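Local coordinates for 11S globulin (Wrightia tinctoria, PDB 5WXU), which probably serves as a seed storage protein of the 11S globulin family and binds the plant hormone auxin (indole-3-acetic acid), at residues Leu103-Gln108 against Val179-His184; Gly157-Leu162 against Glu297-Pro302; Ile307-Gly312 against Arg452-Val457; Gly313-Leu318 against Asn334-Tyr339; Ser356-Gly361 against Leu403-Val408. All coordinates share one frame; numbering follows the deposited sequence.

Interaction 1. Residues Leu103-Gln108 against Val179-His184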
# COMPACT_ATOMS: atom_id res chain seq x y z
N LEU B 103 11.06 9.80 -19.86
CA LEU B 103 11.53 11.02 -19.33
C LEU B 103 12.06 11.91 -20.50
O LEU B 103 12.73 11.39 -21.46
CB LEU B 103 12.64 10.77 -18.37
CG LEU B 103 12.32 9.91 -17.16
CD1 LEU B 103 13.43 10.07 -16.18
CD2 LEU B 103 11.02 10.33 -16.49
N ILE B 104 11.70 13.17 -20.43
CA ILE B 104 12.18 14.20 -21.41
C ILE B 104 13.11 15.14 -20.69
O ILE B 104 12.74 15.71 -19.68
CB ILE B 104 11.00 14.96 -21.98
CG1 ILE B 104 10.06 14.02 -22.71
CG2 ILE B 104 11.51 16.02 -23.02
CD1 ILE B 104 8.76 14.59 -23.17
N ILE B 105 14.35 15.28 -21.16
CA ILE B 105 15.32 16.23 -20.61
C ILE B 105 15.34 17.44 -21.53
O ILE B 105 15.54 17.31 -22.72
CB ILE B 105 16.71 15.62 -20.55
CG1 ILE B 105 16.71 14.48 -19.54
CG2 ILE B 105 17.74 16.67 -20.13
CD1 ILE B 105 17.74 13.49 -19.93
N VAL B 106 15.05 18.59 -20.98
CA VAL B 106 15.14 19.83 -21.75
C VAL B 106 16.58 20.27 -21.71
O VAL B 106 17.06 20.89 -20.73
CB VAL B 106 14.19 20.92 -21.26
CG1 VAL B 106 14.29 22.12 -22.25
CG2 VAL B 106 12.76 20.35 -21.15
N VAL B 107 17.27 20.04 -22.84
CA VAL B 107 18.72 20.23 -22.97
C VAL B 107 19.06 21.70 -23.22
O VAL B 107 20.08 22.22 -22.73
CB VAL B 107 19.26 19.34 -24.12
CG1 VAL B 107 20.71 19.66 -24.42
CG2 VAL B 107 19.20 17.88 -23.73
N GLN B 108 18.16 22.38 -23.92
CA GLN B 108 18.29 23.79 -24.26
C GLN B 108 16.94 24.37 -24.59
O GLN B 108 16.12 23.70 -25.18
CB GLN B 108 19.20 23.92 -25.47
CG GLN B 108 19.24 25.30 -26.13
CD GLN B 108 20.11 25.29 -27.41
OE1 GLN B 108 21.30 24.98 -27.33
NE2 GLN B 108 19.52 25.66 -28.57
N VAL B 179 15.58 21.88 -27.42
CA VAL B 179 16.23 20.60 -27.72
C VAL B 179 15.75 19.68 -26.57
O VAL B 179 15.96 20.03 -25.41
CB VAL B 179 17.76 20.69 -27.73
CG1 VAL B 179 18.38 19.33 -27.82
CG2 VAL B 179 18.20 21.59 -28.89
N LEU B 180 15.01 18.66 -26.98
CA LEU B 180 14.51 17.62 -26.07
C LEU B 180 15.19 16.25 -26.27
O LEU B 180 15.18 15.67 -27.37
CB LEU B 180 13.01 17.49 -26.27
CG LEU B 180 12.14 18.76 -26.23
CD1 LEU B 180 10.72 18.37 -26.55
CD2 LEU B 180 12.29 19.59 -24.94
N LEU B 181 15.74 15.68 -25.21
CA LEU B 181 16.29 14.37 -25.23
C LEU B 181 15.23 13.49 -24.52
O LEU B 181 14.98 13.72 -23.35
CB LEU B 181 17.55 14.26 -24.44
CG LEU B 181 18.13 12.82 -24.48
CD1 LEU B 181 19.01 12.76 -25.70
CD2 LEU B 181 18.83 12.41 -23.20
N VAL B 182 14.67 12.53 -25.25
CA VAL B 182 13.54 11.66 -24.83
C VAL B 182 14.08 10.24 -24.71
O VAL B 182 14.59 9.63 -25.69
CB VAL B 182 12.40 11.66 -25.80
CG1 VAL B 182 11.23 10.88 -25.22
CG2 VAL B 182 11.94 13.08 -26.17
N ILE B 183 13.94 9.69 -23.50
CA ILE B 183 14.29 8.32 -23.21
C ILE B 183 12.96 7.62 -22.98
O ILE B 183 12.23 7.89 -22.00
CB ILE B 183 15.18 8.17 -22.01
CG1 ILE B 183 16.45 8.99 -22.11
CG2 ILE B 183 15.58 6.70 -21.84
CD1 ILE B 183 17.23 8.86 -23.40
N HIS B 184 12.63 6.72 -23.88
CA HIS B 184 11.44 5.86 -23.76
C HIS B 184 11.79 4.54 -23.14
O HIS B 184 12.75 3.91 -23.59
CB HIS B 184 10.76 5.60 -25.09
CG HIS B 184 9.96 6.73 -25.62
ND1 HIS B 184 10.48 7.59 -26.57
CD2 HIS B 184 8.66 7.11 -25.44
CE1 HIS B 184 9.58 8.50 -26.89
NE2 HIS B 184 8.47 8.24 -26.21

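Interaction 2. Residues Gly157-Leu162 against Glu297-Pro302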
# COMPACT_ATOMS: atom_id res chain seq x y z
N GLY B 157 16.99 22.25 -18.24
CA GLY B 157 17.22 21.60 -16.96
C GLY B 157 16.00 20.79 -16.47
O GLY B 157 16.14 19.99 -15.54
N ASP B 158 14.83 21.05 -17.04
CA ASP B 158 13.63 20.27 -16.73
C ASP B 158 13.75 18.83 -17.15
O ASP B 158 14.25 18.51 -18.21
CB ASP B 158 12.37 20.91 -17.34
CG ASP B 158 11.88 22.12 -16.62
OD1 ASP B 158 12.35 22.44 -15.57
OD2 ASP B 158 10.92 22.78 -17.08
N VAL B 159 13.25 17.94 -16.29
CA VAL B 159 13.11 16.58 -16.62
C VAL B 159 11.63 16.37 -16.46
O VAL B 159 11.07 16.61 -15.39
CB VAL B 159 13.89 15.65 -15.70
CG1 VAL B 159 13.63 14.22 -16.09
CG2 VAL B 159 15.37 15.91 -15.80
N ILE B 160 11.00 15.86 -17.51
CA ILE B 160 9.54 15.74 -17.57
C ILE B 160 9.22 14.25 -17.68
O ILE B 160 9.84 13.54 -18.45
CB ILE B 160 8.98 16.41 -18.86
CG1 ILE B 160 9.39 17.89 -18.97
CG2 ILE B 160 7.48 16.32 -19.00
CD1 ILE B 160 9.72 18.32 -20.40
N ALA B 161 8.23 13.78 -16.95
CA ALA B 161 7.89 12.40 -16.88
C ALA B 161 6.52 12.19 -17.39
O ALA B 161 5.56 12.77 -16.82
CB ALA B 161 7.97 11.92 -15.41
N LEU B 162 6.37 11.33 -18.39
CA LEU B 162 5.02 11.07 -18.94
C LEU B 162 4.70 9.60 -19.09
O LEU B 162 5.52 8.82 -19.57
CB LEU B 162 4.93 11.69 -20.34
CG LEU B 162 4.99 13.23 -20.40
CD1 LEU B 162 5.04 13.83 -21.79
CD2 LEU B 162 3.82 13.82 -19.67
N GLU B 297 10.48 18.41 -12.94
CA GLU B 297 11.30 19.13 -12.00
C GLU B 297 12.56 19.58 -12.72
O GLU B 297 13.07 18.88 -13.58
CB GLU B 297 11.65 18.17 -10.89
CG GLU B 297 12.41 18.77 -9.71
CD GLU B 297 12.22 18.01 -8.41
OE1 GLU B 297 11.08 17.59 -8.12
OE2 GLU B 297 13.20 17.80 -7.66
N ASN B 298 13.05 20.73 -12.32
CA ASN B 298 14.29 21.29 -12.88
C ASN B 298 15.48 20.88 -12.04
O ASN B 298 15.48 20.99 -10.81
CB ASN B 298 14.17 22.82 -13.01
CG ASN B 298 15.24 23.38 -13.88
OD1 ASN B 298 16.38 23.49 -13.44
ND2 ASN B 298 14.88 23.75 -15.10
N LEU B 299 16.51 20.35 -12.70
CA LEU B 299 17.69 19.82 -11.99
C LEU B 299 18.90 20.76 -12.16
O LEU B 299 19.95 20.38 -11.68
CB LEU B 299 18.03 18.48 -12.51
CG LEU B 299 16.99 17.42 -12.30
CD1 LEU B 299 17.55 16.08 -12.69
CD2 LEU B 299 16.50 17.41 -10.81
N LEU B 300 18.72 21.90 -12.83
CA LEU B 300 19.89 22.66 -13.28
C LEU B 300 20.51 23.56 -12.26
O LEU B 300 21.76 23.77 -12.31
CB LEU B 300 19.54 23.52 -14.50
CG LEU B 300 20.68 24.25 -15.16
CD1 LEU B 300 21.91 23.38 -15.36
CD2 LEU B 300 20.14 24.73 -16.48
N ASN B 301 19.70 24.13 -11.37
CA ASN B 301 20.24 24.99 -10.32
C ASN B 301 21.21 24.27 -9.39
O ASN B 301 20.88 23.23 -8.80
CB ASN B 301 19.16 25.61 -9.40
CG ASN B 301 19.66 26.87 -8.66
OD1 ASN B 301 20.77 26.94 -8.09
ND2 ASN B 301 18.81 27.85 -8.64
N PRO B 302 22.46 24.83 -9.23
CA PRO B 302 23.38 24.13 -8.27
C PRO B 302 22.82 24.06 -6.85
O PRO B 302 23.23 23.20 -6.06
CB PRO B 302 24.65 25.03 -8.27
CG PRO B 302 24.56 25.88 -9.50
CD PRO B 302 23.09 26.04 -9.82

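Interaction 3. Residues Ile307-Gly312 against Arg452-Val457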
# COMPACT_ATOMS: atom_id res chain seq x y z
N ILE B 307 24.07 16.15 -3.32
CA ILE B 307 25.44 15.90 -2.91
C ILE B 307 26.29 17.05 -3.48
O ILE B 307 26.18 17.35 -4.64
CB ILE B 307 26.06 14.59 -3.44
CG1 ILE B 307 25.09 13.37 -3.38
CG2 ILE B 307 27.38 14.33 -2.72
CD1 ILE B 307 24.70 12.92 -2.02
N TYR B 308 27.18 17.61 -2.68
CA TYR B 308 28.06 18.69 -3.13
C TYR B 308 29.36 18.56 -2.42
O TYR B 308 29.41 18.41 -1.21
CB TYR B 308 27.48 20.04 -2.82
CG TYR B 308 28.47 21.18 -2.97
CD1 TYR B 308 29.12 21.41 -4.20
CD2 TYR B 308 28.79 22.00 -1.89
CE1 TYR B 308 30.00 22.45 -4.33
CE2 TYR B 308 29.66 23.07 -2.03
CZ TYR B 308 30.30 23.26 -3.26
OH TYR B 308 31.14 24.35 -3.39
N THR B 309 30.42 18.48 -3.22
CA THR B 309 31.78 18.55 -2.74
C THR B 309 32.41 19.78 -3.35
O THR B 309 32.47 19.92 -4.57
CB THR B 309 32.52 17.30 -3.11
OG1 THR B 309 31.91 16.15 -2.45
CG2 THR B 309 34.05 17.40 -2.63
N SER B 310 32.86 20.67 -2.48
CA SER B 310 33.50 21.87 -2.91
C SER B 310 34.73 21.53 -3.77
O SER B 310 35.51 20.60 -3.46
CB SER B 310 33.89 22.63 -1.64
OG SER B 310 34.60 23.75 -1.98
N ARG B 311 34.85 22.26 -4.88
CA ARG B 311 35.90 21.95 -5.90
C ARG B 311 35.73 20.67 -6.71
O ARG B 311 36.56 20.35 -7.57
CB ARG B 311 37.32 21.97 -5.28
CG ARG B 311 37.58 23.20 -4.40
CD ARG B 311 39.02 23.31 -3.93
NE ARG B 311 39.22 24.60 -3.25
CZ ARG B 311 40.38 25.03 -2.72
NH1 ARG B 311 41.47 24.28 -2.76
NH2 ARG B 311 40.44 26.23 -2.15
N GLY B 312 34.68 19.88 -6.41
CA GLY B 312 34.46 18.62 -7.06
C GLY B 312 33.23 18.69 -7.96
O GLY B 312 33.29 18.35 -9.12
N ARG B 452 39.96 8.55 1.09
CA ARG B 452 38.93 9.48 0.60
C ARG B 452 37.79 9.62 1.62
O ARG B 452 37.08 8.63 1.91
CB ARG B 452 38.40 9.01 -0.73
CG ARG B 452 39.49 9.06 -1.81
CD ARG B 452 39.65 10.48 -2.27
NE ARG B 452 40.10 10.46 -3.62
CZ ARG B 452 40.06 11.50 -4.43
NH1 ARG B 452 39.65 12.70 -4.02
NH2 ARG B 452 40.52 11.30 -5.63
N GLU B 453 37.61 10.83 2.13
CA GLU B 453 36.59 11.15 3.10
C GLU B 453 35.34 11.75 2.47
O GLU B 453 34.39 12.02 3.14
CB GLU B 453 37.14 12.09 4.20
CG GLU B 453 38.07 11.34 5.19
CD GLU B 453 37.37 10.14 5.89
OE1 GLU B 453 36.15 10.27 6.28
OE2 GLU B 453 38.01 9.06 6.02
N GLU B 454 35.35 11.91 1.16
CA GLU B 454 34.19 12.44 0.44
C GLU B 454 33.09 11.39 0.41
O GLU B 454 33.37 10.23 0.54
CB GLU B 454 34.49 12.78 -1.02
CG GLU B 454 35.57 13.86 -1.22
CD GLU B 454 36.99 13.30 -1.52
OE1 GLU B 454 37.42 12.29 -0.94
OE2 GLU B 454 37.65 13.89 -2.36
N ILE B 455 31.87 11.84 0.15
CA ILE B 455 30.78 10.97 -0.34
C ILE B 455 30.53 11.32 -1.78
O ILE B 455 30.20 12.49 -2.08
CB ILE B 455 29.48 11.17 0.47
CG1 ILE B 455 29.69 10.66 1.89
CG2 ILE B 455 28.33 10.46 -0.17
CD1 ILE B 455 28.51 10.87 2.90
N THR B 456 30.63 10.30 -2.63
CA THR B 456 30.25 10.32 -4.05
C THR B 456 31.00 11.25 -5.00
O THR B 456 31.49 10.76 -6.07
CB THR B 456 28.73 10.58 -4.18
OG1 THR B 456 28.04 9.51 -3.51
CG2 THR B 456 28.26 10.71 -5.61
N VAL B 457 31.07 12.54 -4.69
CA VAL B 457 31.78 13.52 -5.55
C VAL B 457 33.18 13.72 -5.03
O VAL B 457 33.32 14.11 -3.90
CB VAL B 457 31.03 14.87 -5.69
CG1 VAL B 457 31.80 15.78 -6.66
CG2 VAL B 457 29.66 14.61 -6.30

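Interaction 4. Residues Gly313-Leu318 against Asn334-Tyr339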
# COMPACT_ATOMS: atom_id res chain seq x y z
N GLY B 313 32.10 19.03 -7.39
CA GLY B 313 30.84 19.27 -8.15
C GLY B 313 29.61 18.77 -7.37
O GLY B 313 29.63 18.71 -6.12
N THR B 314 28.56 18.49 -8.14
CA THR B 314 27.21 18.18 -7.60
C THR B 314 26.59 16.97 -8.26
O THR B 314 26.78 16.69 -9.43
CB THR B 314 26.22 19.35 -7.79
OG1 THR B 314 26.12 19.77 -9.17
CG2 THR B 314 26.65 20.54 -7.02
N VAL B 315 25.77 16.32 -7.45
CA VAL B 315 24.73 15.39 -7.92
C VAL B 315 23.35 15.91 -7.52
O VAL B 315 23.10 16.24 -6.34
CB VAL B 315 24.95 13.96 -7.36
CG1 VAL B 315 23.94 13.01 -7.98
CG2 VAL B 315 26.29 13.47 -7.79
N SER B 316 22.41 15.93 -8.50
CA SER B 316 21.04 16.40 -8.25
C SER B 316 20.15 15.24 -8.72
O SER B 316 20.10 14.89 -9.91
CB SER B 316 20.72 17.71 -8.93
OG SER B 316 21.70 18.64 -8.58
N THR B 317 19.58 14.56 -7.71
CA THR B 317 18.79 13.31 -7.93
C THR B 317 17.29 13.60 -8.10
O THR B 317 16.75 14.60 -7.62
CB THR B 317 18.85 12.40 -6.70
OG1 THR B 317 18.09 13.03 -5.63
CG2 THR B 317 20.24 12.02 -6.36
N LEU B 318 16.63 12.75 -8.89
CA LEU B 318 15.23 12.99 -9.16
C LEU B 318 14.57 11.60 -9.06
O LEU B 318 14.73 10.74 -9.95
CB LEU B 318 14.96 13.58 -10.52
CG LEU B 318 13.50 13.90 -10.86
CD1 LEU B 318 13.02 14.95 -9.88
CD2 LEU B 318 13.39 14.36 -12.30
N ASN B 334 19.05 11.81 -12.73
CA ASN B 334 19.99 12.70 -12.02
C ASN B 334 20.70 13.62 -13.00
O ASN B 334 20.71 13.35 -14.17
CB ASN B 334 20.92 11.94 -11.10
CG ASN B 334 22.01 11.20 -11.84
OD1 ASN B 334 22.62 11.78 -12.72
ND2 ASN B 334 22.29 9.98 -11.47
N ARG B 335 21.25 14.70 -12.46
CA ARG B 335 22.15 15.60 -13.15
C ARG B 335 23.43 15.52 -12.37
O ARG B 335 23.40 15.76 -11.13
CB ARG B 335 21.64 17.02 -13.18
CG ARG B 335 22.61 17.88 -14.03
CD ARG B 335 22.19 19.33 -14.20
NE ARG B 335 22.35 20.07 -12.97
CZ ARG B 335 23.39 20.86 -12.65
NH1 ARG B 335 24.38 21.12 -13.48
NH2 ARG B 335 23.33 21.46 -11.47
N GLU B 336 24.56 15.28 -13.05
CA GLU B 336 25.85 15.33 -12.39
C GLU B 336 26.67 16.41 -13.06
O GLU B 336 26.71 16.51 -14.30
CB GLU B 336 26.60 14.00 -12.51
CG GLU B 336 25.93 12.79 -11.91
CD GLU B 336 26.76 11.52 -12.15
OE1 GLU B 336 27.47 11.47 -13.16
OE2 GLU B 336 26.70 10.59 -11.32
N TYR B 337 27.28 17.26 -12.25
CA TYR B 337 28.16 18.33 -12.71
C TYR B 337 29.50 18.13 -12.02
O TYR B 337 29.61 18.15 -10.82
CB TYR B 337 27.55 19.70 -12.47
CG TYR B 337 28.38 20.77 -13.07
CD1 TYR B 337 28.34 21.01 -14.46
CD2 TYR B 337 29.28 21.46 -12.30
CE1 TYR B 337 29.19 21.96 -15.06
CE2 TYR B 337 30.13 22.40 -12.86
CZ TYR B 337 30.07 22.66 -14.23
OH TYR B 337 30.91 23.63 -14.73
N LEU B 338 30.54 17.92 -12.82
CA LEU B 338 31.89 17.80 -12.34
C LEU B 338 32.73 18.96 -12.79
O LEU B 338 32.77 19.31 -13.96
CB LEU B 338 32.54 16.49 -12.79
CG LEU B 338 31.87 15.23 -12.26
CD1 LEU B 338 32.50 14.01 -12.91
CD2 LEU B 338 31.96 15.15 -10.74
N TYR B 339 33.44 19.52 -11.81
CA TYR B 339 34.50 20.45 -12.11
C TYR B 339 35.66 19.80 -12.82
O TYR B 339 35.85 18.58 -12.82
CB TYR B 339 34.96 21.16 -10.85
CG TYR B 339 33.92 22.09 -10.26
CD1 TYR B 339 33.53 23.24 -10.94
CD2 TYR B 339 33.36 21.86 -9.04
CE1 TYR B 339 32.58 24.09 -10.41
CE2 TYR B 339 32.41 22.71 -8.48
CZ TYR B 339 32.00 23.81 -9.17
OH TYR B 339 31.04 24.63 -8.59
O HOH W 1 24.21 18.26 -10.05

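Interaction 5. Residues Ser356-Gly361 against Leu403-Val408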
# COMPACT_ATOMS: atom_id res chain seq x y z
N SER B 356 23.00 7.64 -19.87
CA SER B 356 23.57 9.00 -19.66
C SER B 356 23.73 9.78 -20.95
O SER B 356 24.03 9.20 -21.96
CB SER B 356 24.91 8.93 -19.02
OG SER B 356 24.87 8.36 -17.70
N TYR B 357 23.42 11.07 -20.88
CA TYR B 357 23.62 11.98 -22.02
C TYR B 357 24.54 13.08 -21.58
O TYR B 357 24.30 13.70 -20.59
CB TYR B 357 22.29 12.57 -22.39
CG TYR B 357 22.36 13.45 -23.61
CD1 TYR B 357 22.60 12.89 -24.86
CD2 TYR B 357 22.22 14.80 -23.50
CE1 TYR B 357 22.76 13.71 -25.97
CE2 TYR B 357 22.28 15.62 -24.61
CZ TYR B 357 22.54 15.05 -25.86
OH TYR B 357 22.68 15.89 -26.97
N VAL B 358 25.60 13.35 -22.34
CA VAL B 358 26.55 14.38 -21.97
C VAL B 358 26.11 15.72 -22.57
O VAL B 358 26.08 15.88 -23.80
CB VAL B 358 27.93 14.02 -22.50
CG1 VAL B 358 28.97 15.02 -21.98
CG2 VAL B 358 28.36 12.65 -22.11
N THR B 359 25.75 16.65 -21.73
CA THR B 359 25.28 17.93 -22.17
C THR B 359 26.37 18.95 -22.29
O THR B 359 26.17 19.92 -23.05
CB THR B 359 24.19 18.49 -21.27
OG1 THR B 359 24.56 18.29 -19.91
CG2 THR B 359 22.91 17.70 -21.56
N ARG B 360 27.47 18.76 -21.58
CA ARG B 360 28.56 19.78 -21.53
C ARG B 360 29.83 19.10 -21.26
O ARG B 360 29.93 18.19 -20.40
CB ARG B 360 28.36 20.83 -20.46
CG ARG B 360 27.20 21.76 -20.62
CD ARG B 360 27.30 23.00 -19.72
NE ARG B 360 26.26 23.02 -18.68
CZ ARG B 360 26.29 23.75 -17.54
NH1 ARG B 360 27.33 24.55 -17.26
NH2 ARG B 360 25.27 23.66 -16.67
N GLY B 361 30.90 19.53 -21.91
CA GLY B 361 32.18 19.03 -21.45
C GLY B 361 32.60 17.70 -21.97
O GLY B 361 32.12 17.23 -23.00
N LEU B 403 32.45 18.46 -16.87
CA LEU B 403 31.64 17.43 -17.45
C LEU B 403 30.24 17.57 -16.82
O LEU B 403 30.13 17.65 -15.62
CB LEU B 403 32.20 16.00 -17.21
CG LEU B 403 31.25 14.87 -17.70
CD1 LEU B 403 31.13 14.93 -19.21
CD2 LEU B 403 31.83 13.57 -17.28
N GLU B 404 29.22 17.70 -17.64
CA GLU B 404 27.82 17.71 -17.19
C GLU B 404 27.11 16.56 -17.91
O GLU B 404 27.21 16.38 -19.13
CB GLU B 404 27.08 19.00 -17.49
CG GLU B 404 25.66 18.99 -16.85
CD GLU B 404 24.89 20.20 -17.26
OE1 GLU B 404 24.85 20.47 -18.47
OE2 GLU B 404 24.43 20.99 -16.41
N LEU B 405 26.38 15.76 -17.13
CA LEU B 405 25.61 14.63 -17.63
C LEU B 405 24.21 14.69 -17.00
O LEU B 405 24.05 15.08 -15.84
CB LEU B 405 26.23 13.32 -17.06
CG LEU B 405 27.66 12.88 -17.12
CD1 LEU B 405 27.83 11.54 -16.44
CD2 LEU B 405 28.10 12.75 -18.59
N TYR B 406 23.23 14.23 -17.76
CA TYR B 406 21.89 13.83 -17.27
C TYR B 406 21.75 12.32 -17.49
O TYR B 406 22.07 11.81 -18.57
CB TYR B 406 20.77 14.53 -17.96
CG TYR B 406 20.65 16.01 -17.69
CD1 TYR B 406 21.52 16.97 -18.32
CD2 TYR B 406 19.68 16.51 -16.82
CE1 TYR B 406 21.38 18.30 -18.06
CE2 TYR B 406 19.55 17.87 -16.59
CZ TYR B 406 20.39 18.75 -17.22
OH TYR B 406 20.28 20.10 -17.02
N THR B 407 21.26 11.63 -16.47
CA THR B 407 21.13 10.17 -16.48
C THR B 407 19.73 9.78 -16.14
O THR B 407 19.12 10.40 -15.29
CB THR B 407 22.10 9.54 -15.52
OG1 THR B 407 23.44 9.94 -15.91
CG2 THR B 407 22.06 8.13 -15.54
N VAL B 408 19.22 8.85 -16.91
CA VAL B 408 17.88 8.23 -16.68
C VAL B 408 18.18 6.86 -16.18
O VAL B 408 19.01 6.13 -16.76
CB VAL B 408 17.09 8.16 -17.98
CG1 VAL B 408 15.80 7.31 -17.78
CG2 VAL B 408 16.77 9.57 -18.37

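Interaction 1. Residues Leu103-Gln108 against Val179-His184
Strands 103-108 and 179-184 run antiparallel, with an angle of 158° between their directions. Six backbone hydrogen bonds join them, four in regular pairs and two at a bulge, including the almost straight I105 N to L181 O bond of 2.8 Å. Between V106 and Q108 the register slips by one residue. V107 and Q108 both face V179, a classic beta bulge: V107 N gives to V179 O, and V179 N gives to Q108 O.

On the sheet face of I104, V106, L180 and V182, the branched tips mesh. L180 has CG anti to its carbonyl carbon, and its CD2 sits over the notch between V106 CG2 (3.9 Å) and I104 CG2. I104 turns its other branch to V182, with CG1 beside V182 CG2 at 4.0 Å. On the other face I105 and L181 lie side by side, and I105 CD1 meets L181 CD2 at 3.6 Å. The bulge brings V107 to this row. Its CG2 reaches L181 CB at 4.0 Å, and its CB sits against V179 CG1.

Strand 80-87 flanks 179-184 and strand 158-162 flanks 103-108, so the pair is internal to its sheet. Y357 of the second cupin domain's sheet covers the I105 face.

Interaction 2. Residues Gly157-Leu162 against Glu297-Pro302
The tight part of this contact is short. It lies where the start of strand 158-162 meets the end of strand 296-298. V159 and E297 form an antiparallel hydrogen-bonded pair, with V159 N 2.9 Å from E297 O. Beyond it, L299 N gives to G157 O at 2.9 Å, from above the carbonyl plane.

G157 is pressed close to the turn. A CB here would clash with L300 CB and N298 OD1, and the backbone angles of G157 also suit a residue without one.

N298 works with both ends of its amide. Its CG is anti to the backbone N (chi1 -166°). ND2 gives to D158 OD1 at 2.9 Å, meeting it from above the carboxylate plane; the two flat groups stand 77° apart. ND2 also bonds Q156 O. OD1 accepts from L300 N at 2.9 Å, which makes an Asx turn. An alanine in place of N298 would probably loosen both the turn and the tie to D158, because the linking amide is lost. The other oxygen, D158 OD2, has a salt bridge to K296, its strongest partner, and a bond from R155 N. On the other face V159 CG2 packs on L299 CD1 at 3.8 Å.

The loose side is the turn after N298, where L300 is partly exposed and N301 is exposed. On the other side the pairing continues from A161 to I295.

Strand 102-108 flanks 158-162 on its other side. L318 of strand 313-318 packs on V159, E297 and L299, and helix 325-329 covers A161.

Interaction 3. Residues Ile307-Gly312 against Arg452-Val457
Residues 307-309 form the outermost strand of their sheet within this chain, and G312 N closes a turn back to T309 O. Residues 452-456 are irregular. V457 N bonds I455 O at 2.8 Å, a gamma turn centred on T456 (phi 64°). The two backbones come nearest at T309 and V457, CA atoms 5.8 Å apart.

Their single hydrogen bond comes from a side chain. T309 OG1, anti to its own carbonyl carbon, gives to V457 O at 2.9 Å, from above the carbonyl plane. The two side chains slide past each other. T309 CG2 touches E454 CG at 4.1 Å. E454 OE2 forms a weakly hydrogen-bonded salt bridge with R452 NH1 and also accepts from D459 N. I307 CG2 rests on I455 O at 3.4 Å, and V457 CG1 reaches G312 C at 3.5 Å.

I455 N bonds Q125 of the second subunit. The I455 side chain lies about 5 Å, nearest atoms, from a bound auxin, and E453 forms a salt bridge with the auxin-binding R427.

I307 and V457 pack on V315 of strand 313-318, and V457 starts strand 457-458, which pairs with 343-349. Outside, Y308 and T309 form a parallel ladder with the second subunit.

Interaction 4. Residues Gly313-Leu318 against Asn334-Tyr339
G313, T314 and R335 bury the most surface in this antiparallel pair. The strands lie almost exactly opposed, at 176°.

G313 sits against L338 with its CA only 3.1 Å from Y337 O. A CB would clash with that oxygen, and the backbone angles here also suit glycine. The ring of Y339 lies alongside, its CD2 3.5 Å from G313 N.

T314 with Y337, and S316 with R335, exchange two backbone hydrogen bonds each. T314 OG1 takes the crowded position between the backbone N and the carbonyl carbon (chi1 55°), where it meets Y337 CB at 3.6 Å. A water donates to T314 OG1 at 2.6 Å and to R335 O at 2.8 Å. It also bonds S316 OG, tying three polar groups together. E273 of the second subunit bonds T314 OG1 too.

R335 runs out extended, then bends at chi3 (72°). The water lies above one face of the guanidinium, toward its rim. R335 NE bonds L299 O, and NH1 forms a salt bridge with E273 of the second subunit.

Flanked by strands 307-309 and 402-409, this is antiparallel sheet of the C-terminal cupin domain, part of the beta-barrel fold of 11S globulins.

Interaction 5. Residues Ser356-Gly361 against Leu403-Val408
Three torsions set up the polar end of this contact. T359 OG1 takes the crowded position between backbone N and carbonyl carbon (chi1 44°). E404 is extended, with CG anti to its backbone N (chi1 -174°). R360 bends at chi3 (-113°), which turns its guanidinium back toward the carboxylate of E404.

T359 OG1 gives to E404 OE1 at 2.6 Å, from above the carboxylate plane. R360 NE gives a weak bond to the same oxygen. R360 NH2 reaches E404 OE2 at 2.8 Å in a salt bridge; its bond angle is poor, and the two planes are nearly perpendicular. E404 OE2 has a second charged partner, R335 NH1. These positive groups would probably keep the buried carboxylate ionised. An alanine in place of E404 would remove the acceptor shared by T359, R360 and R335, and would probably loosen the bulge and unbalance both arginines.

T359 and R360 both face E404, a classic beta bulge. T359 N gives to E404 O, and E404 N gives to R360 O at 2.9 Å. T359 CG2 also packs on Y406 CD1 at 3.6 Å.

On the other face V358 spreads its methyls, CG1 to L403 CD1 and CG2 to L405 CD2, both at 3.5 Å. S356 OG and T407 OG1 are hydrogen-bonded, and either could be the donor.

Strand 332-338 flanks 403-408, and strand 385-388 flanks 356-359. Y357 and Y406 pack against V107 and I105 of strand 102-108.

Overall arrangement
Interactions 1 and 2 share one sheet, where strands 102-108 and 158-162 are neighbours. Interactions 4 and 5 lie in one sheet of the second cupin domain. Interaction 3 joins that sheet's outer strand to the C-terminal segment that enters the domain's other sheet. The two domains pack where interaction 1 meets interaction 5, through L181 with Y357 and I105 with Y406. Interaction 1 is deepest and almost purely apolar. Interaction 5 has the same bulged ladder but adds a buried charge cluster. R335 links it to interactions 4 and 2. All five are largely buried, but interaction 3 lies farthest from the chain centre. Interactions 2 to 5 all meet the second subunit, interaction 5 only through R360; no other chain touches interaction 1.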